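Local atomic coordinates of putative methyl-accepting chemotaxis signal transduction protein (Campylobacter jejuni, PDB entry 6W3T), a protein that probably senses amino acids and related small molecules outside the cell through a dCache-type ligand-binding domain and passes the signal to the chemotaxis machinery. Residues S38-L43 against G155-D160; N77-Y82 against Y131-L136; I141-A146 against V159-E164. All coordinates share one frame; numbering follows the deposited sequence.

Contact 1: S38-L43 against G155-D160. With NVA (norvaline), chain C.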
loop_
_atom_site.group_PDB
_atom_site.type_symbol
_atom_site.label_atom_id
_atom_site.label_comp_id
_atom_site.label_asym_id
_atom_site.label_seq_id
_atom_site.Cartn_x
_atom_site.Cartn_y
_atom_site.Cartn_z
ATOM N N SER A 38 8.988 -5.634 -6.221
ATOM C CA SER A 38 9.842 -6.159 -7.284
ATOM C C SER A 38 10.539 -5.031 -8.023
ATOM O O SER A 38 11.729 -5.130 -8.355
ATOM C CB SER A 38 9.025 -7.011 -8.266
ATOM O OG SER A 38 8.314 -8.035 -7.595
ATOM N N PHE A 39 9.809 -3.947 -8.284
ATOM C CA PHE A 39 10.401 -2.757 -8.884
ATOM C C PHE A 39 11.575 -2.249 -8.052
ATOM O O PHE A 39 12.648 -1.946 -8.586
ATOM C CB PHE A 39 9.321 -1.687 -8.998
ATOM C CG PHE A 39 9.823 -0.333 -9.399
ATOM C CD1 PHE A 39 9.914 0.018 -10.737
ATOM C CD2 PHE A 39 10.159 0.612 -8.435
ATOM C CE1 PHE A 39 10.354 1.289 -11.115
ATOM C CE2 PHE A 39 10.595 1.893 -8.797
ATOM C CZ PHE A 39 10.695 2.231 -10.137
ATOM N N THR A 40 11.374 -2.143 -6.736
ATOM C CA THR A 40 12.406 -1.596 -5.867
ATOM C C THR A 40 13.616 -2.520 -5.826
ATOM O O THR A 40 14.767 -2.054 -5.779
ATOM C CB THR A 40 11.823 -1.375 -4.473
ATOM O OG1 THR A 40 10.671 -0.505 -4.569
ATOM C CG2 THR A 40 12.862 -0.762 -3.535
ATOM N N ARG A 41 13.377 -3.833 -5.862
ATOM C CA ARG A 41 14.471 -4.796 -5.846
ATOM C C ARG A 41 15.290 -4.723 -7.129
ATOM O O ARG A 41 16.525 -4.746 -7.084
ATOM C CB ARG A 41 13.909 -6.198 -5.622
ATOM C CG ARG A 41 14.885 -7.334 -5.846
ATOM C CD ARG A 41 14.606 -8.476 -4.874
ATOM N NE ARG A 41 14.845 -8.070 -3.489
ATOM C CZ ARG A 41 13.886 -7.786 -2.611
ATOM N NH1 ARG A 41 12.614 -7.883 -2.966
ATOM N NH2 ARG A 41 14.198 -7.415 -1.374
ATOM N N ALA A 42 14.623 -4.619 -8.278
ATOM C CA ALA A 42 15.335 -4.454 -9.542
ATOM C C ALA A 42 16.196 -3.194 -9.534
ATOM O O ALA A 42 17.327 -3.198 -10.032
ATOM C CB ALA A 42 14.338 -4.407 -10.702
ATOM N N LEU A 43 15.690 -2.117 -8.942
ATOM C CA LEU A 43 16.432 -0.867 -8.933
ATOM C C LEU A 43 17.634 -0.951 -7.989
ATOM O O LEU A 43 18.719 -0.458 -8.315
ATOM C CB LEU A 43 15.496 0.275 -8.544
ATOM C CG LEU A 43 16.102 1.672 -8.328
ATOM C CD1 LEU A 43 17.044 2.038 -9.453
ATOM C CD2 LEU A 43 15.001 2.711 -8.222
ATOM N N GLY A 155 23.614 3.564 0.446
ATOM C CA GLY A 155 22.621 4.531 0.864
ATOM C C GLY A 155 21.282 3.835 0.976
ATOM O O GLY A 155 21.201 2.613 0.868
ATOM N N VAL A 156 20.232 4.624 1.201
ATOM C CA VAL A 156 18.885 4.090 1.337
ATOM C C VAL A 156 18.075 4.506 0.116
ATOM O O VAL A 156 17.852 5.700 -0.116
ATOM C CB VAL A 156 18.193 4.555 2.622
ATOM C CG1 VAL A 156 16.741 4.053 2.602
ATOM C CG2 VAL A 156 18.935 4.041 3.853
ATOM N N LEU A 157 17.645 3.521 -0.658
ATOM C CA LEU A 157 16.785 3.770 -1.802
ATOM C C LEU A 157 15.366 4.036 -1.325
ATOM O O LEU A 157 14.894 3.393 -0.385
ATOM C CB LEU A 157 16.811 2.555 -2.727
ATOM C CG LEU A 157 15.920 2.527 -3.970
ATOM C CD1 LEU A 157 16.312 3.656 -4.933
ATOM C CD2 LEU A 157 16.075 1.168 -4.638
ATOM N N GLY A 158 14.684 4.973 -1.961
ATOM C CA GLY A 158 13.283 5.225 -1.660
ATOM C C GLY A 158 12.469 5.373 -2.922
ATOM O O GLY A 158 12.919 5.988 -3.891
ATOM N N VAL A 159 11.257 4.812 -2.899
ATOM C CA VAL A 159 10.325 4.902 -4.020
ATOM C C VAL A 159 8.957 5.325 -3.488
ATOM O O VAL A 159 8.374 4.618 -2.658
ATOM C CB VAL A 159 10.213 3.568 -4.771
ATOM C CG1 VAL A 159 9.112 3.647 -5.832
ATOM C CG2 VAL A 159 11.589 3.177 -5.383
ATOM N N ASP A 160 8.439 6.461 -3.968
ATOM C CA ASP A 160 7.153 6.987 -3.512
ATOM C C ASP A 160 6.092 6.708 -4.573
ATOM O O ASP A 160 6.200 7.193 -5.707
ATOM C CB ASP A 160 7.218 8.495 -3.249
ATOM C CG ASP A 160 8.169 8.872 -2.127
ATOM O OD1 ASP A 160 8.592 7.984 -1.341
ATOM O OD2 ASP A 160 8.470 10.084 -2.020
HETATM N N NVA C . 8.612 11.257 0.312
HETATM C CA NVA C . 9.906 11.379 0.981
HETATM C CB NVA C . 10.973 12.080 0.128
HETATM C CG NVA C . 12.430 11.980 0.575
HETATM C CD NVA C . 13.263 12.586 -0.526
HETATM C C NVA C . 9.698 12.211 2.231
HETATM O O NVA C . 8.743 12.960 2.482
HETATM O OXT NVA C . 10.695 12.105 3.157
#
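Leu43 and Leu157 interlock where the long helix 4-48 lies across strand 152-162. The CD2 methyl of Leu43 sits 3.7 Å from CD1 of Leu157, while the other methyl of Leu157, CD2, is held between CG of Leu43 and the helix backbone, 3.7 Å from the carbonyl O of Thr40. With CG anti to the backbone N (chi1 176°), both methyls of Leu157 lie against the helix. The second point of close packing is Val159. Its CG2 meets the Phe39 ring in the ring plane, at the edge, 3.8 Å from CE2, and also lies 3.9 Å from OG1 of Thr40. That hydroxyl is not left without a polar partner among these methyls, since it hydrogen-bonds to the carbonyl O of Asn36 one turn back in the helix. The Phe39 ring also packs edge-to-face with Tyr72 of helix 58-76, so the helix, its neighbour and the sheet close together here.

The tight packing is confined to the helix face made by Phe39, Thr40 and Leu43. Ser38 and Arg41 lie on the exposed part of the helix, and Arg41 points away from the strand. The axes of segments 38-43 and 155-160 come within 9.6 Å, with 144° between their N-to-C directions. From the other side of the strand, Asp160 carries its OD2 to the amino N of norvaline at 2.6 Å. Strand 152-162 is thus two-faced: mainly van der Waals contacts, methyls against methyls, a ring edge and the oxygens of Thr40, seat it on helix 4-48, whereas its reverse presents a carboxylate to the amino group of the ligand, which is probably protonated.

Contact 2: N77-Y82 against Y131-L136. With NVA (norvaline), chain C.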
loop_
_atom_site.group_PDB
_atom_site.type_symbol
_atom_site.label_atom_id
_atom_site.label_comp_id
_atom_site.label_asym_id
_atom_site.label_seq_id
_atom_site.Cartn_x
_atom_site.Cartn_y
_atom_site.Cartn_z
ATOM N N ASN A 77 5.911 5.314 -13.484
ATOM C CA ASN A 77 5.235 6.563 -13.165
ATOM C C ASN A 77 5.199 6.786 -11.651
ATOM O O ASN A 77 4.146 7.011 -11.050
ATOM C CB ASN A 77 3.823 6.604 -13.766
ATOM C CG ASN A 77 3.189 7.975 -13.646
ATOM O OD1 ASN A 77 3.884 8.990 -13.669
ATOM N ND2 ASN A 77 1.869 8.010 -13.489
ATOM N N ALA A 78 6.367 6.686 -11.023
ATOM C CA ALA A 78 6.439 6.994 -9.608
ATOM C C ALA A 78 6.419 8.509 -9.403
ATOM O O ALA A 78 6.684 9.296 -10.315
ATOM C CB ALA A 78 7.696 6.379 -8.976
ATOM N N LEU A 79 6.103 8.916 -8.183
ATOM C CA LEU A 79 6.147 10.339 -7.876
ATOM C C LEU A 79 7.581 10.800 -7.609
ATOM O O LEU A 79 8.032 11.809 -8.164
ATOM C CB LEU A 79 5.249 10.634 -6.679
ATOM C CG LEU A 79 4.918 12.110 -6.468
ATOM C CD1 LEU A 79 4.009 12.620 -7.595
ATOM C CD2 LEU A 79 4.276 12.338 -5.112
ATOM N N ASN A 80 8.300 10.078 -6.749
ATOM C CA ASN A 80 9.699 10.342 -6.420
ATOM C C ASN A 80 10.453 9.028 -6.350
ATOM O O ASN A 80 9.914 8.026 -5.868
ATOM C CB ASN A 80 9.887 11.021 -5.062
ATOM C CG ASN A 80 9.133 12.301 -4.937
ATOM O OD1 ASN A 80 9.423 13.272 -5.640
ATOM N ND2 ASN A 80 8.177 12.335 -4.004
ATOM N N VAL A 81 11.709 9.053 -6.792
ATOM C CA VAL A 81 12.644 7.950 -6.589
ATOM C C VAL A 81 13.986 8.550 -6.182
ATOM O O VAL A 81 14.468 9.495 -6.816
ATOM C CB VAL A 81 12.814 7.077 -7.849
ATOM C CG1 VAL A 81 13.844 5.956 -7.581
ATOM C CG2 VAL A 81 11.474 6.516 -8.331
ATOM N N TYR A 82 14.600 8.002 -5.138
ATOM C CA TYR A 82 15.730 8.709 -4.551
ATOM C C TYR A 82 16.656 7.744 -3.825
ATOM O O TYR A 82 16.287 6.613 -3.500
ATOM C CB TYR A 82 15.253 9.821 -3.603
ATOM C CG TYR A 82 14.090 9.440 -2.711
ATOM C CD1 TYR A 82 12.771 9.516 -3.173
ATOM C CD2 TYR A 82 14.305 9.006 -1.409
ATOM C CE1 TYR A 82 11.700 9.167 -2.351
ATOM C CE2 TYR A 82 13.253 8.659 -0.584
ATOM C CZ TYR A 82 11.955 8.737 -1.061
ATOM O OH TYR A 82 10.923 8.383 -0.235
ATOM N N TYR A 131 1.462 8.822 3.815
ATOM C CA TYR A 131 1.861 10.034 4.527
ATOM C C TYR A 131 2.103 11.118 3.490
ATOM O O TYR A 131 2.231 10.842 2.295
ATOM C CB TYR A 131 3.108 9.819 5.392
ATOM C CG TYR A 131 4.358 9.651 4.562
ATOM C CD1 TYR A 131 4.690 8.416 4.013
ATOM C CD2 TYR A 131 5.198 10.728 4.309
ATOM C CE1 TYR A 131 5.828 8.260 3.238
ATOM C CE2 TYR A 131 6.329 10.578 3.539
ATOM C CZ TYR A 131 6.636 9.347 3.005
ATOM O OH TYR A 131 7.761 9.209 2.239
ATOM N N LEU A 132 2.150 12.359 3.956
ATOM C CA LEU A 132 2.285 13.494 3.052
ATOM C C LEU A 132 3.750 13.652 2.651
ATOM O O LEU A 132 4.597 13.971 3.487
ATOM C CB LEU A 132 1.760 14.758 3.723
ATOM C CG LEU A 132 1.679 16.005 2.843
ATOM C CD1 LEU A 132 0.689 15.773 1.724
ATOM C CD2 LEU A 132 1.260 17.199 3.679
ATOM N N ASP A 133 4.045 13.447 1.368
ATOM C CA ASP A 133 5.394 13.640 0.847
ATOM C C ASP A 133 5.867 15.085 1.025
ATOM O O ASP A 133 5.144 16.028 0.692
ATOM C CB ASP A 133 5.416 13.262 -0.636
ATOM C CG ASP A 133 6.687 13.685 -1.326
ATOM O OD1 ASP A 133 7.770 13.500 -0.726
ATOM O OD2 ASP A 133 6.595 14.190 -2.472
ATOM N N THR A 134 7.105 15.258 1.510
ATOM C CA THR A 134 7.660 16.606 1.658
ATOM C C THR A 134 7.946 17.258 0.311
ATOM O O THR A 134 7.824 18.479 0.175
ATOM C CB THR A 134 8.963 16.585 2.471
ATOM O OG1 THR A 134 8.828 15.709 3.596
ATOM C CG2 THR A 134 9.283 17.978 2.970
ATOM N N VAL A 135 8.324 16.471 -0.694
ATOM C CA VAL A 135 8.821 17.054 -1.937
ATOM C C VAL A 135 7.678 17.614 -2.780
ATOM O O VAL A 135 7.723 18.767 -3.217
ATOM C CB VAL A 135 9.655 16.021 -2.719
ATOM C CG1 VAL A 135 10.099 16.601 -4.071
ATOM C CG2 VAL A 135 10.863 15.568 -1.874
ATOM N N LEU A 136 6.646 16.817 -3.047
ATOM C CA LEU A 136 5.574 17.269 -3.923
ATOM C C LEU A 136 4.224 17.410 -3.232
ATOM O O LEU A 136 3.233 17.720 -3.905
ATOM C CB LEU A 136 5.449 16.331 -5.129
ATOM C CG LEU A 136 6.694 16.350 -6.022
ATOM C CD1 LEU A 136 6.602 15.258 -7.074
ATOM C CD2 LEU A 136 6.874 17.708 -6.681
HETATM N N NVA C . 8.612 11.257 0.312
HETATM C CA NVA C . 9.906 11.379 0.981
HETATM C CB NVA C . 10.973 12.080 0.128
HETATM C CG NVA C . 12.430 11.980 0.575
HETATM C CD NVA C . 13.263 12.586 -0.526
HETATM C C NVA C . 9.698 12.211 2.231
HETATM O O NVA C . 8.743 12.960 2.482
HETATM O OXT NVA C . 10.695 12.105 3.157
#
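Asp133 OD2 is gripped by two donors that arrive from opposite faces of the carboxylate plane. The backbone N of Leu136 gives the shorter bond, 2.7 Å to OD2, and ND2 of Asn80 reaches the same OD2 at 2.9 Å. The second bond is bent, 143° at the hydrogen, although OD2 lies close to the amide plane of Asn80; amide and carboxylate are turned 59° apart. The other oxygen, OD1, takes the backbone N of Val135, closing an Asx turn, and the amino N of norvaline at 2.6 Å. Held by these N-H groups, the carboxylate has little freedom to rotate, and Asn80 ND2 also bonds to Asp160. Asn80 OD1, buried here without a polar partner, faces methyls of Val135 and Leu136, while CD1 of Leu136 packs 3.6 Å from CG of Leu79.

The ligand lies between the segments, its CD over the centre of the Tyr82 ring. OH of Tyr131, also hydrogen-bonded to Thr142 OG1, accepts from its amino N, and the backbone N of Thr134 donates to its O. Asp133 and Tyr131 at the amino group, with Tyr82 over the aliphatic chain, are consistent with the amino-acid pockets of dCache sensor domains.

Contact 3: I141-A146 against V159-E164. With NVA (norvaline), chain C.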
loop_
_atom_site.group_PDB
_atom_site.type_symbol
_atom_site.label_atom_id
_atom_site.label_comp_id
_atom_site.label_asym_id
_atom_site.label_seq_id
_atom_site.Cartn_x
_atom_site.Cartn_y
_atom_site.Cartn_z
ATOM N N ILE A 141 2.784 6.161 -0.566
ATOM C CA ILE A 141 3.317 4.994 0.113
ATOM C C ILE A 141 4.766 4.855 -0.342
ATOM O O ILE A 141 5.052 4.868 -1.548
ATOM C CB ILE A 141 2.487 3.737 -0.203
ATOM C CG1 ILE A 141 1.039 3.931 0.276
ATOM C CG2 ILE A 141 3.102 2.503 0.449
ATOM C CD1 ILE A 141 0.076 2.817 -0.180
ATOM N N THR A 142 5.681 4.768 0.609
ATOM C CA THR A 142 7.103 4.700 0.294
ATOM C C THR A 142 7.621 3.285 0.496
ATOM O O THR A 142 7.358 2.654 1.527
ATOM C CB THR A 142 7.921 5.679 1.148
ATOM O OG1 THR A 142 7.600 7.024 0.761
ATOM C CG2 THR A 142 9.440 5.443 0.928
ATOM N N TYR A 143 8.369 2.807 -0.484
ATOM C CA TYR A 143 9.105 1.559 -0.395
ATOM C C TYR A 143 10.581 1.913 -0.325
ATOM O O TYR A 143 11.089 2.609 -1.208
ATOM C CB TYR A 143 8.809 0.682 -1.610
ATOM C CG TYR A 143 7.331 0.400 -1.782
ATOM C CD1 TYR A 143 6.486 1.337 -2.367
ATOM C CD2 TYR A 143 6.774 -0.793 -1.341
ATOM C CE1 TYR A 143 5.124 1.089 -2.518
ATOM C CE2 TYR A 143 5.401 -1.049 -1.493
ATOM C CZ TYR A 143 4.593 -0.099 -2.075
ATOM O OH TYR A 143 3.243 -0.339 -2.230
ATOM N N SER A 144 11.262 1.449 0.717
ATOM C CA SER A 144 12.645 1.840 0.943
ATOM C C SER A 144 13.489 0.597 1.181
ATOM O O SER A 144 12.983 -0.458 1.575
ATOM C CB SER A 144 12.779 2.843 2.119
ATOM O OG SER A 144 12.379 2.273 3.358
ATOM N N LYS A 145 14.788 0.727 0.915
ATOM C CA LYS A 145 15.684 -0.432 0.912
ATOM C C LYS A 145 17.118 0.043 1.083
ATOM O O LYS A 145 17.597 0.862 0.291
ATOM C CB LYS A 145 15.528 -1.227 -0.398
ATOM C CG LYS A 145 16.356 -2.506 -0.492
ATOM C CD LYS A 145 15.891 -3.567 0.492
ATOM C CE LYS A 145 16.321 -4.963 0.048
ATOM N NZ LYS A 145 17.727 -5.259 0.473
ATOM N N ALA A 146 17.800 -0.470 2.101
ATOM C CA ALA A 146 19.213 -0.179 2.281
ATOM C C ALA A 146 20.010 -0.929 1.225
ATOM O O ALA A 146 19.900 -2.155 1.110
ATOM C CB ALA A 146 19.668 -0.574 3.687
ATOM N N VAL A 159 11.257 4.812 -2.899
ATOM C CA VAL A 159 10.325 4.902 -4.020
ATOM C C VAL A 159 8.957 5.325 -3.488
ATOM O O VAL A 159 8.374 4.618 -2.658
ATOM C CB VAL A 159 10.213 3.568 -4.771
ATOM C CG1 VAL A 159 9.112 3.647 -5.832
ATOM C CG2 VAL A 159 11.589 3.177 -5.383
ATOM N N ASP A 160 8.439 6.461 -3.968
ATOM C CA ASP A 160 7.153 6.987 -3.512
ATOM C C ASP A 160 6.092 6.708 -4.573
ATOM O O ASP A 160 6.200 7.193 -5.707
ATOM C CB ASP A 160 7.218 8.495 -3.249
ATOM C CG ASP A 160 8.169 8.872 -2.127
ATOM O OD1 ASP A 160 8.592 7.984 -1.341
ATOM O OD2 ASP A 160 8.470 10.084 -2.020
ATOM N N ILE A 161 5.072 5.950 -4.213
ATOM C CA ILE A 161 3.916 5.709 -5.078
ATOM C C ILE A 161 2.730 6.461 -4.490
ATOM O O ILE A 161 2.481 6.351 -3.284
ATOM C CB ILE A 161 3.606 4.204 -5.200
ATOM C CG1 ILE A 161 4.882 3.423 -5.555
ATOM C CG2 ILE A 161 2.462 3.941 -6.237
ATOM C CD1 ILE A 161 5.411 3.713 -6.977
ATOM N N PRO A 162 1.996 7.254 -5.277
ATOM C CA PRO A 162 0.805 7.926 -4.733
ATOM C C PRO A 162 -0.158 6.919 -4.127
ATOM O O PRO A 162 -0.539 5.941 -4.768
ATOM C CB PRO A 162 0.192 8.618 -5.955
ATOM C CG PRO A 162 1.318 8.832 -6.881
ATOM C CD PRO A 162 2.281 7.674 -6.659
ATOM N N SER A 163 -0.520 7.149 -2.867
ATOM C CA SER A 163 -1.501 6.308 -2.205
ATOM C C SER A 163 -2.830 6.320 -2.945
ATOM O O SER A 163 -3.597 5.363 -2.839
ATOM C CB SER A 163 -1.693 6.776 -0.764
ATOM O OG SER A 163 -1.994 8.158 -0.743
ATOM N N GLU A 164 -3.099 7.370 -3.719
ATOM C CA GLU A 164 -4.296 7.394 -4.548
ATOM C C GLU A 164 -4.310 6.262 -5.570
ATOM O O GLU A 164 -5.388 5.799 -5.962
ATOM C CB GLU A 164 -4.415 8.746 -5.252
ATOM C CG GLU A 164 -5.759 8.929 -5.965
ATOM C CD GLU A 164 -5.802 10.153 -6.862
ATOM O OE1 GLU A 164 -5.061 11.120 -6.588
ATOM O OE2 GLU A 164 -6.581 10.140 -7.844
HETATM N N NVA C . 8.612 11.257 0.312
HETATM C CA NVA C . 9.906 11.379 0.981
HETATM C CB NVA C . 10.973 12.080 0.128
HETATM C CG NVA C . 12.430 11.980 0.575
HETATM C CD NVA C . 13.263 12.586 -0.526
HETATM C C NVA C . 9.698 12.211 2.231
HETATM O O NVA C . 8.743 12.960 2.482
HETATM O OXT NVA C . 10.695 12.105 3.157
#
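Thr142 OG1 donates to Asp160 OD1 at 2.5 Å, a short bond between side chains that stand next to each other and point the same way from the sheet. The donor meets that oxygen from above the carboxylate plane, 49° out of it. Tyr82 OH bonds to the same OD1, and Thr142 OG1 is in turn bonded to Tyr131 OH, while Asp160 OD2 is also bonded to Asn80 ND2. With CG beside its own backbone N (chi1 -64°), Asp160 brings its carboxylate near Thr142.

Behind these polar groups lies the antiparallel hairpin of strands 139-149 and 152-162, next to each other in the sheet of the PDC (Cache) domain. Thr142 and Asp160 form a non-hydrogen-bonded pair, flanked by the hydrogen-bonded pairs Ile141 with Ile161 and Tyr143 with Val159. Ile141 N bonds to Ile161 O at 2.7 Å, and Tyr143 N to Val159 O at 2.8 Å; each pair is completed by the reciprocal bond. Thr142 CA also makes a CA-H...O contact of 3.2 Å with Val159 O.

On the reverse face of the sheet, CE1 of Tyr143 packs 3.8 Å from CG1 of Ile161. Further out, both side chains touch Phe32 of helix 4-48, and the hydroxyl of Tyr143 bonds to Asn36 ND2 of that helix.

How the contacts relate
The three contacts adjoin one another between helix 4-48 and norvaline. Contacts 1 and 3 share Val159 and Asp160 on strand 152-162, with centres about 8 Å apart; Thr40 and Tyr143 also pack together. Contact 2, about 8 Å from contact 3 and 13 Å from contact 1 between centres, supplies further groups around the norvaline site. Probable hydrogen bonds of 2.6 Å link contact 2 to the hairpin: Tyr82 OH to Asp160 OD1, and Tyr131 OH to Thr142 OG1. All three contacts touch norvaline, whose site is completed by Trp115 and Lys113. Asp160 thus faces the ligand, while Val159 and Leu157 of the same strand face helix 4-48.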